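PDB 5XYH: CbsA from Xanthomonas oryzae pv. oryzae, which hydrolyses beta-1,4-glucosidic bonds in cellulose as a family 6 exoglucanase, probably releasing cellobiose from chain ends and so helping the rice pathogen to degrade plant cell walls. Local coordinates for residues 235-240 and 335-340; 398-403 and 411-416. All coordinates share one frame; numbering follows the deposited sequence.

How the interactions relate
Interactions 1 and 2 share loop 335-340, and their centres lie about 11 Å apart on the same side of the chain's centre. They follow one another in sequence: the first closes before the second opens. The shared loop receives a tyrosine from the loop after strand 229-232 in interaction 1, while Gln-337 O and His-413 NE2 lie 2.7 Å apart and Asn-336 O and Leu-400 N 2.9 Å apart, both probable hydrogen bonds. Three loops and helix 411-419 are thus joined by side-chain packing and hydrogen bonds, with the C-terminal part tied to the loops that follow strand 229-232 and helix 316-323.

Interaction 1 of 2, residues 235-240 and 335-340; sequences ANYTPL and CNQSGA
Tyr-237 reaches across to loop 335-340 and meets it in two ways, polar at the hydroxyl and apolar over the ring. The polar part is a nearly straight hydrogen bond from the backbone N of Gln-337 to Tyr-237 OH, at 3.2 Å and 164°. The same oxygen is hydrogen-bonded to Asp-367 OD2, so two partners hold the phenol end; the backbone N of Asp-367 also donates to Asn-336 OD1.

The apolar part begins with a CH-pi contact. Gln-337 CB stands over the centre of the ring, 3.8 Å from the centroid and 11° off the normal. With CG beside the backbone N (chi1 -76°), the chain continues across the same ring and puts CG 3.6 Å from Tyr-237 CE1. A bend at chi2 then carries the amide away, and its NE2 hydrogen-bonds to Cys-335 O and to Thr-397 O. Ala-340 adds its methyl group obliquely, CB lying 3.6 Å from Tyr-237 CD2.

The buried ring is also touched by His-413 of helix 411-419, while Ala-340 packs on Leu-417 of that helix. The contact thus joins the loop following strand 229-232 to the one leading into strand 347-351, and in the latter loop Cys-335 forms a disulfide with Cys-385.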
ATOM      1  N   ALA A 235       0.104  -2.234   0.214  1.00 10.94           N
ATOM      2  CA  ALA A 235       0.699  -3.492  -0.217  1.00 11.04           C
ATOM      3  C   ALA A 235       1.330  -4.274   0.931  1.00 11.74           C
ATOM      4  O   ALA A 235       2.076  -5.233   0.683  1.00 11.40           O
ATOM      5  CB  ALA A 235       1.741  -3.259  -1.325  1.00 11.56           C
ATOM      6  N   ASN A 236       1.073  -3.900   2.190  1.00 11.34           N
ATOM      7  CA  ASN A 236       1.608  -4.694   3.290  1.00 12.43           C
ATOM      8  C   ASN A 236       0.481  -5.424   4.020  1.00 11.81           C
ATOM      9  O   ASN A 236      -0.673  -5.457   3.568  1.00 11.65           O
ATOM     10  CB  ASN A 236       2.442  -3.836   4.261  1.00 12.14           C
ATOM     11  CG  ASN A 236       3.600  -4.628   4.884  1.00 13.74           C
ATOM     12  OD1 ASN A 236       3.393  -5.465   5.776  1.00 13.72           O
ATOM     13  ND2 ASN A 236       4.821  -4.378   4.401  1.00 13.79           N
ATOM     14  N   TYR A 237       0.817  -5.978   5.189  1.00 11.59           N
ATOM     15  CA  TYR A 237      -0.018  -6.963   5.864  1.00 12.22           C
ATOM     16  C   TYR A 237      -0.320  -6.650   7.330  1.00 11.89           C
ATOM     17  O   TYR A 237      -0.929  -7.484   8.011  1.00 11.72           O
ATOM     18  CB  TYR A 237       0.666  -8.338   5.799  1.00 11.84           C
ATOM     19  CG  TYR A 237       0.987  -8.848   4.398  1.00 11.73           C
ATOM     20  CD1 TYR A 237       2.182  -8.521   3.761  1.00 12.66           C
ATOM     21  CD2 TYR A 237       0.092  -9.675   3.728  1.00 11.71           C
ATOM     22  CE1 TYR A 237       2.485  -9.030   2.481  1.00 12.63           C
ATOM     23  CE2 TYR A 237       0.370 -10.177   2.458  1.00 12.73           C
ATOM     24  CZ  TYR A 237       1.566  -9.851   1.834  1.00 13.09           C
ATOM     25  OH  TYR A 237       1.817 -10.362   0.571  1.00 12.44           O
ATOM     26  N   THR A 238       0.110  -5.513   7.843  1.00 12.48           N
ATOM     27  CA  THR A 238      -0.001  -5.273   9.277  1.00 12.76           C
ATOM     28  C   THR A 238      -1.468  -5.119   9.650  1.00 12.37           C
ATOM     29  O   THR A 238      -2.206  -4.402   8.963  1.00 13.75           O
ATOM     30  CB  THR A 238       0.804  -4.036   9.670  1.00 13.31           C
ATOM     31  OG1 THR A 238       2.187  -4.262   9.358  1.00 12.59           O
ATOM     32  CG2 THR A 238       0.671  -3.765  11.159  1.00 12.99           C
ATOM     33  N   PRO A 239      -1.938  -5.789  10.696  1.00 13.03           N
ATOM     34  CA  PRO A 239      -3.380  -5.821  10.951  1.00 12.70           C
ATOM     35  C   PRO A 239      -3.950  -4.452  11.303  1.00 13.46           C
ATOM     36  O   PRO A 239      -3.254  -3.549  11.770  1.00 12.72           O
ATOM     37  CB  PRO A 239      -3.522  -6.805  12.117  1.00 13.96           C
ATOM     38  CG  PRO A 239      -2.166  -6.959  12.702  1.00 13.79           C
ATOM     39  CD  PRO A 239      -1.188  -6.692  11.593  1.00 12.74           C
ATOM     40  N   LEU A 240      -5.243  -4.306  11.022  1.00 13.64           N
ATOM     41  CA  LEU A 240      -5.990  -3.121  11.435  1.00 14.19           C
ATOM     42  C   LEU A 240      -5.950  -2.960  12.948  1.00 15.96           C
ATOM     43  O   LEU A 240      -5.674  -1.869  13.466  1.00 16.02           O
ATOM     44  CB  LEU A 240      -7.431  -3.239  10.936  1.00 14.66           C
ATOM     45  CG  LEU A 240      -8.333  -2.009  10.997  1.00 15.55           C
ATOM     46  CD1 LEU A 240      -7.679  -0.852  10.273  1.00 15.28           C
ATOM     47  CD2 LEU A 240      -9.706  -2.335  10.399  1.00 16.50           C
ATOM     48  N   CYS A 335       6.802  -9.962   1.399  1.00 13.18           N
ATOM     49  CA  CYS A 335       6.506 -10.531   0.093  1.00 13.30           C
ATOM     50  C   CYS A 335       5.685 -11.811   0.190  1.00 13.04           C
ATOM     51  O   CYS A 335       6.084 -12.758   0.880  1.00 12.63           O
ATOM     52  CB  CYS A 335       7.787 -10.814  -0.682  1.00 13.45           C
ATOM     53  SG  CYS A 335       7.334 -11.667  -2.197  1.00 15.47           S
ATOM     54  N   ASN A 336       4.557 -11.836  -0.527  1.00 13.21           N
ATOM     55  CA  ASN A 336       3.731 -13.033  -0.746  1.00 12.77           C
ATOM     56  C   ASN A 336       3.537 -13.827   0.544  1.00 13.25           C
ATOM     57  O   ASN A 336       3.819 -15.021   0.627  1.00 12.88           O
ATOM     58  CB  ASN A 336       4.336 -13.915  -1.848  1.00 12.80           C
ATOM     59  CG  ASN A 336       4.335 -13.233  -3.225  1.00 13.37           C
ATOM     60  OD1 ASN A 336       3.551 -12.321  -3.476  1.00 12.29           O
ATOM     61  ND2 ASN A 336       5.194 -13.707  -4.126  1.00 13.14           N
ATOM     62  N   GLN A 337       3.024 -13.156   1.570  1.00 13.37           N
ATOM     63  CA  GLN A 337       3.131 -13.734   2.909  1.00 13.11           C
ATOM     64  C   GLN A 337       2.162 -14.901   3.092  1.00 12.81           C
ATOM     65  O   GLN A 337       0.997 -14.831   2.692  1.00 12.14           O
ATOM     66  CB  GLN A 337       2.914 -12.654   3.970  1.00 12.96           C
ATOM     67  CG  GLN A 337       4.144 -11.746   4.137  1.00 12.92           C
ATOM     68  CD  GLN A 337       5.366 -12.507   4.644  1.00 13.40           C
ATOM     69  OE1 GLN A 337       5.428 -12.900   5.812  1.00 13.27           O
ATOM     70  NE2 GLN A 337       6.347 -12.704   3.769  1.00 12.91           N
ATOM     71  N   SER A 338       2.669 -16.002   3.647  1.00 13.18           N
ATOM     72  CA  SER A 338       1.814 -17.144   3.924  1.00 13.88           C
ATOM     73  C   SER A 338       0.935 -16.835   5.129  1.00 14.56           C
ATOM     74  O   SER A 338       1.247 -15.970   5.954  1.00 14.19           O
ATOM     75  CB  SER A 338       2.645 -18.401   4.182  1.00 15.34           C
ATOM     76  OG  SER A 338       3.522 -18.216   5.272  1.00 16.18           O
ATOM     77  N   GLY A 339      -0.188 -17.542   5.219  1.00 14.35           N
ATOM     78  CA  GLY A 339      -1.101 -17.349   6.317  1.00 13.54           C
ATOM     79  C   GLY A 339      -1.916 -16.069   6.258  1.00 13.91           C
ATOM     80  O   GLY A 339      -2.940 -15.970   6.938  1.00 15.35           O
ATOM     81  N   ALA A 340      -1.511 -15.087   5.465  1.00 13.15           N
ATOM     82  CA  ALA A 340      -2.237 -13.828   5.413  1.00 13.31           C
ATOM     83  C   ALA A 340      -3.634 -14.033   4.843  1.00 12.69           C
ATOM     84  O   ALA A 340      -3.880 -14.954   4.060  1.00 12.16           O
ATOM     85  CB  ALA A 340      -1.478 -12.808   4.562  1.00 13.95           C
TER

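Interaction 2 of 2, residues 398-403 and 411-416; sequences GALPNA and HAHFVQ
Leu-400 points its side chain from loop 398-403 at helix 411-419 and lies across the side made by Ala-412, His-413 and Gln-416. At Ala-412 the contact is peripheral: Leu-400 CD1 comes within 4.2 Å of the backbone C, and the methyl group of the alanine stands a little farther off, at the exposed margin.

His-413 follows with a closer meeting. The same leucine methyl approaches the imidazole obliquely and is 3.7 Å from His-413 CD2, with CB and CG of the histidine only slightly more distant. CG lies anti to the backbone N (chi1 -154°), which places the imidazole beside loop 335-340, where NE2 hydrogen-bonds to Gln-337 O and the ring touches Tyr-237. The leucine methyl thus packs near CD2 while the adjacent NE2 is held by the hydrogen bond.

This is loop-to-helix packing in what is probably the distorted beta/alpha barrel known for glycoside hydrolase family 6; helix 411-419 comes after the last strand, 354-358, and lies close to helices near the start of the chain. Phe-414 packs on Tyr-19 and Val-23 of helix 17-27 and on Met-39 and Val-42 of helix 33-42. Val-415 joins it against Met-39, and its backbone N bonds to His-411 O in the regular helical pattern.

One turn beyond Ala-412, Gln-416 brings its carbonyl oxygen over the end of the leucine: OE1 is 3.5 Å from Leu-400 CD1 and 3.7 Å from Leu-400 CG, the two side chains running alongside each other in opposite senses. That oxygen also lies in the plane of the His-413 ring, at its edge. On the other branch of the amide, NE2 hydrogen-bonds to the backbone O atoms of Gln-337 and Ala-340, two bonds that would fix the amide's rotation and keep OE1 turned to Leu-400.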
ATOM      1  N   GLY A 398       9.177 -16.097   4.938  1.00 13.99           N
ATOM      2  CA  GLY A 398       7.749 -16.367   4.950  1.00 13.30           C
ATOM      3  C   GLY A 398       7.052 -16.262   3.606  1.00 13.80           C
ATOM      4  O   GLY A 398       5.825 -16.376   3.548  1.00 13.75           O
ATOM      5  N   ALA A 399       7.781 -16.041   2.518  1.00 13.35           N
ATOM      6  CA  ALA A 399       7.140 -15.915   1.216  1.00 13.27           C
ATOM      7  C   ALA A 399       6.657 -17.276   0.717  1.00 14.25           C
ATOM      8  O   ALA A 399       7.308 -18.302   0.940  1.00 14.04           O
ATOM      9  CB  ALA A 399       8.116 -15.295   0.212  1.00 13.38           C
ATOM     10  N   LEU A 400       5.509 -17.285   0.032  1.00 14.10           N
ATOM     11  CA  LEU A 400       5.008 -18.532  -0.545  1.00 14.18           C
ATOM     12  C   LEU A 400       5.900 -18.991  -1.697  1.00 14.66           C
ATOM     13  O   LEU A 400       6.352 -18.166  -2.500  1.00 14.47           O
ATOM     14  CB  LEU A 400       3.583 -18.360  -1.065  1.00 15.07           C
ATOM     15  CG  LEU A 400       2.394 -18.553  -0.140  1.00 15.30           C
ATOM     16  CD1 LEU A 400       1.129 -18.607  -0.991  1.00 13.87           C
ATOM     17  CD2 LEU A 400       2.531 -19.825   0.713  1.00 14.96           C
ATOM     18  N   PRO A 401       6.157 -20.292  -1.820  1.00 15.18           N
ATOM     19  CA  PRO A 401       6.993 -20.791  -2.916  1.00 15.84           C
ATOM     20  C   PRO A 401       6.262 -20.785  -4.252  1.00 15.27           C
ATOM     21  O   PRO A 401       5.039 -20.643  -4.339  1.00 14.64           O
ATOM     22  CB  PRO A 401       7.330 -22.225  -2.489  1.00 16.34           C
ATOM     23  CG  PRO A 401       6.161 -22.636  -1.635  1.00 17.88           C
ATOM     24  CD  PRO A 401       5.778 -21.360  -0.876  1.00 16.26           C
ATOM     25  N   ASN A 402       7.063 -20.944  -5.311  1.00 15.25           N
ATOM     26  CA  ASN A 402       6.560 -21.038  -6.676  1.00 14.95           C
ATOM     27  C   ASN A 402       5.706 -19.822  -7.050  1.00 14.81           C
ATOM     28  O   ASN A 402       4.610 -19.945  -7.596  1.00 14.20           O
ATOM     29  CB  ASN A 402       5.795 -22.348  -6.861  1.00 15.92           C
ATOM     30  CG  ASN A 402       6.688 -23.564  -6.653  1.00 17.86           C
ATOM     31  OD1 ASN A 402       6.416 -24.415  -5.802  1.00 20.07           O
ATOM     32  ND2 ASN A 402       7.787 -23.628  -7.405  1.00 16.67           N
ATOM     33  N   ALA A 403       6.234 -18.625  -6.762  1.00 13.95           N
ATOM     34  CA  ALA A 403       5.533 -17.365  -7.003  1.00 13.67           C
ATOM     35  C   ALA A 403       5.880 -16.796  -8.382  1.00 13.57           C
ATOM     36  O   ALA A 403       7.041 -16.864  -8.809  1.00 13.66           O
ATOM     37  CB  ALA A 403       5.895 -16.344  -5.932  1.00 12.52           C
ATOM     38  N   HIS A 411      -2.285 -17.684  -8.031  1.00 14.17           N
ATOM     39  CA  HIS A 411      -3.474 -18.445  -7.648  1.00 14.38           C
ATOM     40  C   HIS A 411      -3.379 -19.004  -6.229  1.00 13.83           C
ATOM     41  O   HIS A 411      -4.343 -18.913  -5.457  1.00 12.92           O
ATOM     42  CB  HIS A 411      -3.711 -19.571  -8.659  1.00 15.58           C
ATOM     43  CG  HIS A 411      -4.850 -20.472  -8.302  1.00 16.14           C
ATOM     44  ND1 HIS A 411      -6.166 -20.063  -8.355  1.00 16.03           N
ATOM     45  CD2 HIS A 411      -4.873 -21.763  -7.894  1.00 16.50           C
ATOM     46  CE1 HIS A 411      -6.950 -21.058  -7.983  1.00 15.94           C
ATOM     47  NE2 HIS A 411      -6.192 -22.104  -7.706  1.00 16.76           N
ATOM     48  N   ALA A 412      -2.226 -19.570  -5.852  1.00 13.10           N
ATOM     49  CA  ALA A 412      -2.123 -20.176  -4.525  1.00 14.02           C
ATOM     50  C   ALA A 412      -2.252 -19.133  -3.415  1.00 13.05           C
ATOM     51  O   ALA A 412      -2.930 -19.374  -2.411  1.00 11.65           O
ATOM     52  CB  ALA A 412      -0.816 -20.950  -4.386  1.00 13.22           C
ATOM     53  N   HIS A 413      -1.614 -17.969  -3.573  1.00 13.20           N
ATOM     54  CA  HIS A 413      -1.786 -16.896  -2.586  1.00 11.88           C
ATOM     55  C   HIS A 413      -3.231 -16.417  -2.531  1.00 12.62           C
ATOM     56  O   HIS A 413      -3.738 -16.042  -1.460  1.00 11.63           O
ATOM     57  CB  HIS A 413      -0.868 -15.722  -2.912  1.00 12.26           C
ATOM     58  CG  HIS A 413      -0.498 -14.895  -1.720  1.00 12.57           C
ATOM     59  ND1 HIS A 413      -0.343 -13.528  -1.783  1.00 12.47           N
ATOM     60  CD2 HIS A 413      -0.233 -15.246  -0.440  1.00 13.10           C
ATOM     61  CE1 HIS A 413      -0.006 -13.069  -0.591  1.00 12.51           C
ATOM     62  NE2 HIS A 413       0.079 -14.092   0.242  1.00 13.02           N
ATOM     63  N   PHE A 414      -3.900 -16.383  -3.683  1.00 12.02           N
ATOM     64  CA  PHE A 414      -5.269 -15.886  -3.729  1.00 12.14           C
ATOM     65  C   PHE A 414      -6.199 -16.774  -2.916  1.00 12.34           C
ATOM     66  O   PHE A 414      -6.936 -16.291  -2.051  1.00 11.27           O
ATOM     67  CB  PHE A 414      -5.757 -15.800  -5.169  1.00 12.02           C
ATOM     68  CG  PHE A 414      -7.118 -15.189  -5.300  1.00 12.32           C
ATOM     69  CD1 PHE A 414      -7.354 -13.898  -4.849  1.00 12.81           C
ATOM     70  CD2 PHE A 414      -8.162 -15.901  -5.882  1.00 12.32           C
ATOM     71  CE1 PHE A 414      -8.621 -13.309  -4.978  1.00 13.39           C
ATOM     72  CE2 PHE A 414      -9.438 -15.323  -6.007  1.00 13.41           C
ATOM     73  CZ  PHE A 414      -9.662 -14.031  -5.555  1.00 13.67           C
ATOM     74  N   VAL A 415      -6.184 -18.081  -3.201  1.00 12.79           N
ATOM     75  CA  VAL A 415      -6.999 -19.027  -2.448  1.00 12.55           C
ATOM     76  C   VAL A 415      -6.737 -18.890  -0.959  1.00 12.98           C
ATOM     77  O   VAL A 415      -7.669 -18.877  -0.143  1.00 13.76           O
ATOM     78  CB  VAL A 415      -6.717 -20.459  -2.932  1.00 13.33           C
ATOM     79  CG1 VAL A 415      -7.383 -21.477  -1.990  1.00 13.39           C
ATOM     80  CG2 VAL A 415      -7.159 -20.621  -4.396  1.00 13.14           C
ATOM     81  N   GLN A 416      -5.464 -18.775  -0.580  1.00 12.54           N
ATOM     82  CA  GLN A 416      -5.118 -18.611   0.828  1.00 12.11           C
ATOM     83  C   GLN A 416      -5.712 -17.314   1.391  1.00 12.95           C
ATOM     84  O   GLN A 416      -6.334 -17.313   2.459  1.00 11.58           O
ATOM     85  CB  GLN A 416      -3.592 -18.644   0.989  1.00 12.56           C
ATOM     86  CG  GLN A 416      -3.079 -18.192   2.349  1.00 13.16           C
ATOM     87  CD  GLN A 416      -1.642 -17.633   2.297  1.00 13.83           C
ATOM     88  OE1 GLN A 416      -0.698 -18.337   1.926  1.00 12.96           O
ATOM     89  NE2 GLN A 416      -1.488 -16.363   2.661  1.00 13.49           N
TER